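Local coordinates for protein putative peptidyl-arginine deiminase (Chlorobium tepidum, PDB 1XKN) that probably hydrolyses the guanidine group of agmatine or of peptidyl-arginine as a deiminase, at residues Tyr277-Tyr290 and Ile331-Glu343. Numbering follows the deposited sequence.
Sequences YDGERLPASYANFY and IWGLGAIHCVTHE
Tyr277 turns the edge of its ring onto the face of the Trp332 indole in a T-shaped stack, with planes 68° apart and CD2 of Tyr277 3.4 Å from CE2 of Trp332. The indole reaches the hairpin 276-281 with its CG anti to the backbone N (chi1 177°). Leu282 meets its rim instead: CD2 lies in the indole plane, 3.5 Å from CE3 of Trp332, while CD1 of Leu282 packs against CG2 of Ile331. Glu280 OE1 also sits at the indole edge. Farther along, Pro283 lays its ring carbons against Leu334, CD to CD2 at 3.9 Å, and Ile331 CD1 approaches the carbonyl oxygen of Pro283.

The two segments draw closest at Asn288, an inverse gamma turn centre, whose carbonyl oxygen accepts from His338 N at 3.0 Å, the donor well above the carbonyl plane. The Asn288 amide lies in the bend 336-339, roughly perpendicular to the His338 imidazole, whose ND1 and NE2 are hydrogen-bonded to Asp219 and Glu11 respectively. Beyond it Thr341 stands over one face of Tyr290, CB 4.0 Å from the ring centroid in a CH-pi contact. At the phenol end, Tyr290 OH is 3.1 Å from CB of Glu343 and hydrogen-bonds to Thr18, whereas the Glu343 carboxylate, near the ring's edge, pairs with Arg96.

Within this Porphyromonas-type deiminase fold of the guanidino-group-modifying clan, the contact joins the short hairpin and the loop after it to the start of strand 342-345, an outermost strand antiparallel to 15-21, and the loop before it. Helix 36-50 packs on Tyr290 and Ile337, and strand 295-300 touches Phe289, Ala336 and Ile337.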
loop_
_atom_site.group_PDB
_atom_site.type_symbol
_atom_site.label_atom_id
_atom_site.label_comp_id
_atom_site.label_asym_id
_atom_site.label_seq_id
_atom_site.Cartn_x
_atom_site.Cartn_y
_atom_site.Cartn_z
ATOM N N TYR A 277 -14.837 6.833 -16.082
ATOM C CA TYR A 277 -15.029 8.267 -15.870
ATOM C C TYR A 277 -14.338 8.958 -17.038
ATOM O O TYR A 277 -13.221 8.593 -17.406
ATOM C CB TYR A 277 -14.426 8.758 -14.555
ATOM C CG TYR A 277 -14.795 10.200 -14.273
ATOM C CD1 TYR A 277 -16.106 10.551 -13.938
ATOM C CD2 TYR A 277 -13.851 11.223 -14.398
ATOM C CE1 TYR A 277 -16.465 11.884 -13.738
ATOM C CE2 TYR A 277 -14.202 12.558 -14.201
ATOM C CZ TYR A 277 -15.509 12.881 -13.872
ATOM O OH TYR A 277 -15.872 14.197 -13.676
ATOM N N ASP A 278 -15.000 9.956 -17.614
ATOM C CA ASP A 278 -14.457 10.670 -18.765
ATOM C C ASP A 278 -14.161 9.686 -19.897
ATOM O O ASP A 278 -13.273 9.910 -20.718
ATOM C CB ASP A 278 -13.184 11.442 -18.384
ATOM C CG ASP A 278 -13.481 12.780 -17.729
ATOM O OD1 ASP A 278 -14.668 13.169 -17.669
ATOM O OD2 ASP A 278 -12.526 13.449 -17.270
ATOM N N GLY A 279 -14.916 8.590 -19.922
ATOM C CA GLY A 279 -14.743 7.580 -20.950
ATOM C C GLY A 279 -13.483 6.748 -20.810
ATOM O O GLY A 279 -13.079 6.064 -21.751
ATOM N N GLU A 280 -12.861 6.797 -19.635
ATOM C CA GLU A 280 -11.634 6.047 -19.392
ATOM C C GLU A 280 -11.823 4.979 -18.322
ATOM O O GLU A 280 -12.468 5.213 -17.300
ATOM C CB GLU A 280 -10.508 6.989 -18.956
ATOM C CG GLU A 280 -10.357 8.233 -19.826
ATOM C CD GLU A 280 -9.174 9.097 -19.425
ATOM O OE1 GLU A 280 -8.775 9.066 -18.240
ATOM O OE2 GLU A 280 -8.650 9.827 -20.293
ATOM N N ARG A 281 -11.254 3.804 -18.570
ATOM C CA ARG A 281 -11.330 2.695 -17.624
ATOM C C ARG A 281 -10.440 3.039 -16.428
ATOM O O ARG A 281 -9.296 3.464 -16.601
ATOM C CB ARG A 281 -10.843 1.404 -18.302
ATOM C CG ARG A 281 -10.942 0.137 -17.451
ATOM C CD ARG A 281 -12.391 -0.215 -17.155
ATOM N NE ARG A 281 -12.549 -1.488 -16.448
ATOM C CZ ARG A 281 -12.531 -2.685 -17.030
ATOM N NH1 ARG A 281 -12.360 -2.793 -18.340
ATOM N NH2 ARG A 281 -12.704 -3.779 -16.301
ATOM N N LEU A 282 -10.978 2.873 -15.222
ATOM C CA LEU A 282 -10.242 3.158 -13.996
ATOM C C LEU A 282 -9.800 1.835 -13.363
ATOM O O LEU A 282 -10.498 0.829 -13.464
ATOM C CB LEU A 282 -11.120 3.952 -13.025
ATOM C CG LEU A 282 -11.758 5.216 -13.622
ATOM C CD1 LEU A 282 -12.466 6.006 -12.521
ATOM C CD2 LEU A 282 -10.692 6.075 -14.286
ATOM N N PRO A 283 -8.634 1.825 -12.699
ATOM C CA PRO A 283 -8.081 0.626 -12.054
ATOM C C PRO A 283 -8.708 0.216 -10.723
ATOM O O PRO A 283 -8.007 0.000 -9.735
ATOM C CB PRO A 283 -6.603 0.973 -11.919
ATOM C CG PRO A 283 -6.650 2.436 -11.606
ATOM C CD PRO A 283 -7.717 2.971 -12.552
ATOM N N ALA A 284 -10.030 0.097 -10.707
ATOM C CA ALA A 284 -10.750 -0.297 -9.500
ATOM C C ALA A 284 -10.439 -1.749 -9.146
ATOM O O ALA A 284 -10.543 -2.638 -9.992
ATOM C CB ALA A 284 -12.250 -0.126 -9.716
ATOM N N SER A 285 -10.066 -1.991 -7.894
ATOM C CA SER A 285 -9.751 -3.343 -7.456
ATOM C C SER A 285 -9.873 -3.533 -5.951
ATOM O O SER A 285 -9.391 -2.714 -5.170
ATOM C CB SER A 285 -8.336 -3.724 -7.885
ATOM O OG SER A 285 -7.999 -5.005 -7.382
ATOM N N TYR A 286 -10.523 -4.619 -5.552
ATOM C CA TYR A 286 -10.690 -4.916 -4.137
ATOM C C TYR A 286 -9.378 -5.345 -3.497
ATOM O O TYR A 286 -9.269 -5.377 -2.275
ATOM C CB TYR A 286 -11.733 -6.016 -3.938
ATOM C CG TYR A 286 -13.101 -5.668 -4.476
ATOM C CD1 TYR A 286 -13.789 -4.546 -4.015
ATOM C CD2 TYR A 286 -13.705 -6.457 -5.450
ATOM C CE1 TYR A 286 -15.050 -4.216 -4.514
ATOM C CE2 TYR A 286 -14.962 -6.142 -5.956
ATOM C CZ TYR A 286 -15.628 -5.022 -5.486
ATOM O OH TYR A 286 -16.867 -4.714 -5.993
ATOM N N ALA A 287 -8.384 -5.683 -4.312
ATOM C CA ALA A 287 -7.095 -6.096 -3.770
ATOM C C ALA A 287 -6.373 -4.904 -3.153
ATOM O O ALA A 287 -5.411 -5.074 -2.402
ATOM C CB ALA A 287 -6.228 -6.715 -4.862
ATOM N N ASN A 288 -6.829 -3.697 -3.473
ATOM C CA ASN A 288 -6.200 -2.497 -2.944
ATOM C C ASN A 288 -6.777 -2.138 -1.573
ATOM O O ASN A 288 -7.118 -0.986 -1.306
ATOM C CB ASN A 288 -6.377 -1.332 -3.931
ATOM C CG ASN A 288 -5.233 -0.329 -3.861
ATOM O OD1 ASN A 288 -4.086 -0.646 -4.193
ATOM N ND2 ASN A 288 -5.538 0.881 -3.420
ATOM N N PHE A 289 -6.872 -3.146 -0.710
ATOM C CA PHE A 289 -7.383 -2.980 0.646
ATOM C C PHE A 289 -6.209 -2.720 1.587
ATOM O O PHE A 289 -5.051 -2.918 1.220
ATOM C CB PHE A 289 -8.133 -4.247 1.095
ATOM C CG PHE A 289 -7.278 -5.495 1.135
ATOM C CD1 PHE A 289 -6.440 -5.754 2.219
ATOM C CD2 PHE A 289 -7.307 -6.407 0.084
ATOM C CE1 PHE A 289 -5.647 -6.903 2.253
ATOM C CE2 PHE A 289 -6.519 -7.559 0.106
ATOM C CZ PHE A 289 -5.684 -7.808 1.193
ATOM N N TYR A 290 -6.507 -2.265 2.800
ATOM C CA TYR A 290 -5.459 -2.008 3.777
ATOM C C TYR A 290 -5.762 -2.751 5.069
ATOM O O TYR A 290 -6.886 -2.696 5.577
ATOM C CB TYR A 290 -5.344 -0.508 4.069
ATOM C CG TYR A 290 -4.337 -0.185 5.153
ATOM C CD1 TYR A 290 -2.980 -0.473 4.983
ATOM C CD2 TYR A 290 -4.736 0.408 6.350
ATOM C CE1 TYR A 290 -2.047 -0.177 5.975
ATOM C CE2 TYR A 290 -3.809 0.709 7.354
ATOM C CZ TYR A 290 -2.472 0.416 7.158
ATOM O OH TYR A 290 -1.562 0.719 8.144
ATOM N N ILE A 331 -10.891 6.618 -6.756
ATOM C CA ILE A 331 -10.258 5.872 -7.841
ATOM C C ILE A 331 -9.941 6.679 -9.106
ATOM O O ILE A 331 -9.170 6.231 -9.957
ATOM C CB ILE A 331 -11.103 4.612 -8.201
ATOM C CG1 ILE A 331 -10.251 3.615 -8.990
ATOM C CG2 ILE A 331 -12.330 5.002 -9.000
ATOM C CD1 ILE A 331 -9.005 3.149 -8.247
ATOM N N TRP A 332 -10.530 7.865 -9.230
ATOM C CA TRP A 332 -10.262 8.728 -10.380
ATOM C C TRP A 332 -8.801 9.171 -10.272
ATOM O O TRP A 332 -8.197 9.610 -11.249
ATOM C CB TRP A 332 -11.206 9.939 -10.362
ATOM C CG TRP A 332 -10.998 10.957 -11.464
ATOM C CD1 TRP A 332 -11.015 12.316 -11.327
ATOM C CD2 TRP A 332 -10.773 10.699 -12.861
ATOM N NE1 TRP A 332 -10.813 12.923 -12.547
ATOM C CE2 TRP A 332 -10.661 11.956 -13.504
ATOM C CE3 TRP A 332 -10.656 9.535 -13.629
ATOM C CZ2 TRP A 332 -10.436 12.078 -14.879
ATOM C CZ3 TRP A 332 -10.432 9.655 -15.001
ATOM C CH2 TRP A 332 -10.325 10.922 -15.610
ATOM N N GLY A 333 -8.241 9.037 -9.069
ATOM C CA GLY A 333 -6.849 9.389 -8.837
ATOM C C GLY A 333 -5.940 8.252 -9.281
ATOM O O GLY A 333 -4.712 8.372 -9.253
ATOM N N LEU A 334 -6.567 7.142 -9.675
ATOM C CA LEU A 334 -5.892 5.942 -10.167
ATOM C C LEU A 334 -5.259 5.073 -9.078
ATOM O O LEU A 334 -4.354 4.276 -9.340
ATOM C CB LEU A 334 -4.853 6.320 -11.233
ATOM C CG LEU A 334 -5.376 7.272 -12.318
ATOM C CD1 LEU A 334 -4.257 7.576 -13.303
ATOM C CD2 LEU A 334 -6.568 6.653 -13.045
ATOM N N GLY A 335 -5.762 5.232 -7.858
ATOM C CA GLY A 335 -5.290 4.467 -6.716
ATOM C C GLY A 335 -6.387 4.507 -5.666
ATOM O O GLY A 335 -7.244 5.392 -5.716
ATOM N N ALA A 336 -6.375 3.566 -4.724
ATOM C CA ALA A 336 -7.397 3.526 -3.680
ATOM C C ALA A 336 -6.829 3.448 -2.257
ATOM O O ALA A 336 -5.757 3.988 -1.982
ATOM C CB ALA A 336 -8.357 2.361 -3.938
ATOM N N ILE A 337 -7.541 2.768 -1.357
ATOM C CA ILE A 337 -7.124 2.674 0.043
ATOM C C ILE A 337 -5.683 2.233 0.294
ATOM O O ILE A 337 -4.958 2.889 1.042
ATOM C CB ILE A 337 -8.065 1.748 0.852
ATOM C CG1 ILE A 337 -9.521 2.169 0.636
ATOM C CG2 ILE A 337 -7.727 1.829 2.344
ATOM C CD1 ILE A 337 -9.827 3.603 1.043
ATOM N N HIS A 338 -5.255 1.130 -0.312
ATOM C CA HIS A 338 -3.885 0.678 -0.084
ATOM C C HIS A 338 -2.870 1.696 -0.586
ATOM O O HIS A 338 -1.825 1.907 0.035
ATOM C CB HIS A 338 -3.625 -0.675 -0.755
ATOM C CG HIS A 338 -2.408 -1.372 -0.232
ATOM N ND1 HIS A 338 -1.273 -1.571 -0.990
ATOM C CD2 HIS A 338 -2.136 -1.880 0.992
ATOM C CE1 HIS A 338 -0.354 -2.171 -0.252
ATOM N NE2 HIS A 338 -0.853 -2.369 0.954
ATOM N N CYS A 339 -3.186 2.341 -1.705
ATOM C CA CYS A 339 -2.293 3.329 -2.301
ATOM C C CYS A 339 -2.092 4.587 -1.464
ATOM O O CYS A 339 -1.036 5.207 -1.525
ATOM C CB CYS A 339 -2.810 3.737 -3.683
ATOM S SG CYS A 339 -2.796 2.427 -4.918
ATOM N N VAL A 340 -3.095 4.968 -0.680
ATOM C CA VAL A 340 -2.976 6.188 0.116
ATOM C C VAL A 340 -2.543 5.969 1.561
ATOM O O VAL A 340 -2.503 6.910 2.356
ATOM C CB VAL A 340 -4.303 6.993 0.097
ATOM C CG1 VAL A 340 -4.644 7.375 -1.332
ATOM C CG2 VAL A 340 -5.434 6.180 0.722
ATOM N N THR A 341 -2.194 4.736 1.896
ATOM C CA THR A 341 -1.782 4.411 3.257
ATOM C C THR A 341 -0.413 3.758 3.329
ATOM O O THR A 341 0.118 3.286 2.329
ATOM C CB THR A 341 -2.762 3.403 3.886
ATOM O OG1 THR A 341 -2.809 2.222 3.067
ATOM C CG2 THR A 341 -4.157 3.987 3.976
ATOM N N HIS A 342 0.166 3.769 4.522
ATOM C CA HIS A 342 1.412 3.068 4.772
ATOM C C HIS A 342 1.494 2.831 6.255
ATOM O O HIS A 342 1.485 3.762 7.062
ATOM C CB HIS A 342 2.663 3.807 4.301
ATOM C CG HIS A 342 3.806 2.882 4.023
ATOM N ND1 HIS A 342 4.321 2.029 4.977
ATOM C CD2 HIS A 342 4.456 2.596 2.872
ATOM C CE1 HIS A 342 5.234 1.252 4.420
ATOM N NE2 HIS A 342 5.333 1.574 3.144
ATOM N N GLU A 343 1.552 1.561 6.613
ATOM C CA GLU A 343 1.620 1.199 8.004
ATOM C C GLU A 343 2.970 1.524 8.612
ATOM O O GLU A 343 3.971 1.696 7.912
ATOM C CB GLU A 343 1.341 -0.301 8.170
ATOM C CG GLU A 343 2.444 -1.229 7.642
ATOM C CD GLU A 343 2.391 -1.457 6.139
ATOM O OE1 GLU A 343 1.587 -0.803 5.444
ATOM O OE2 GLU A 343 3.169 -2.302 5.643
#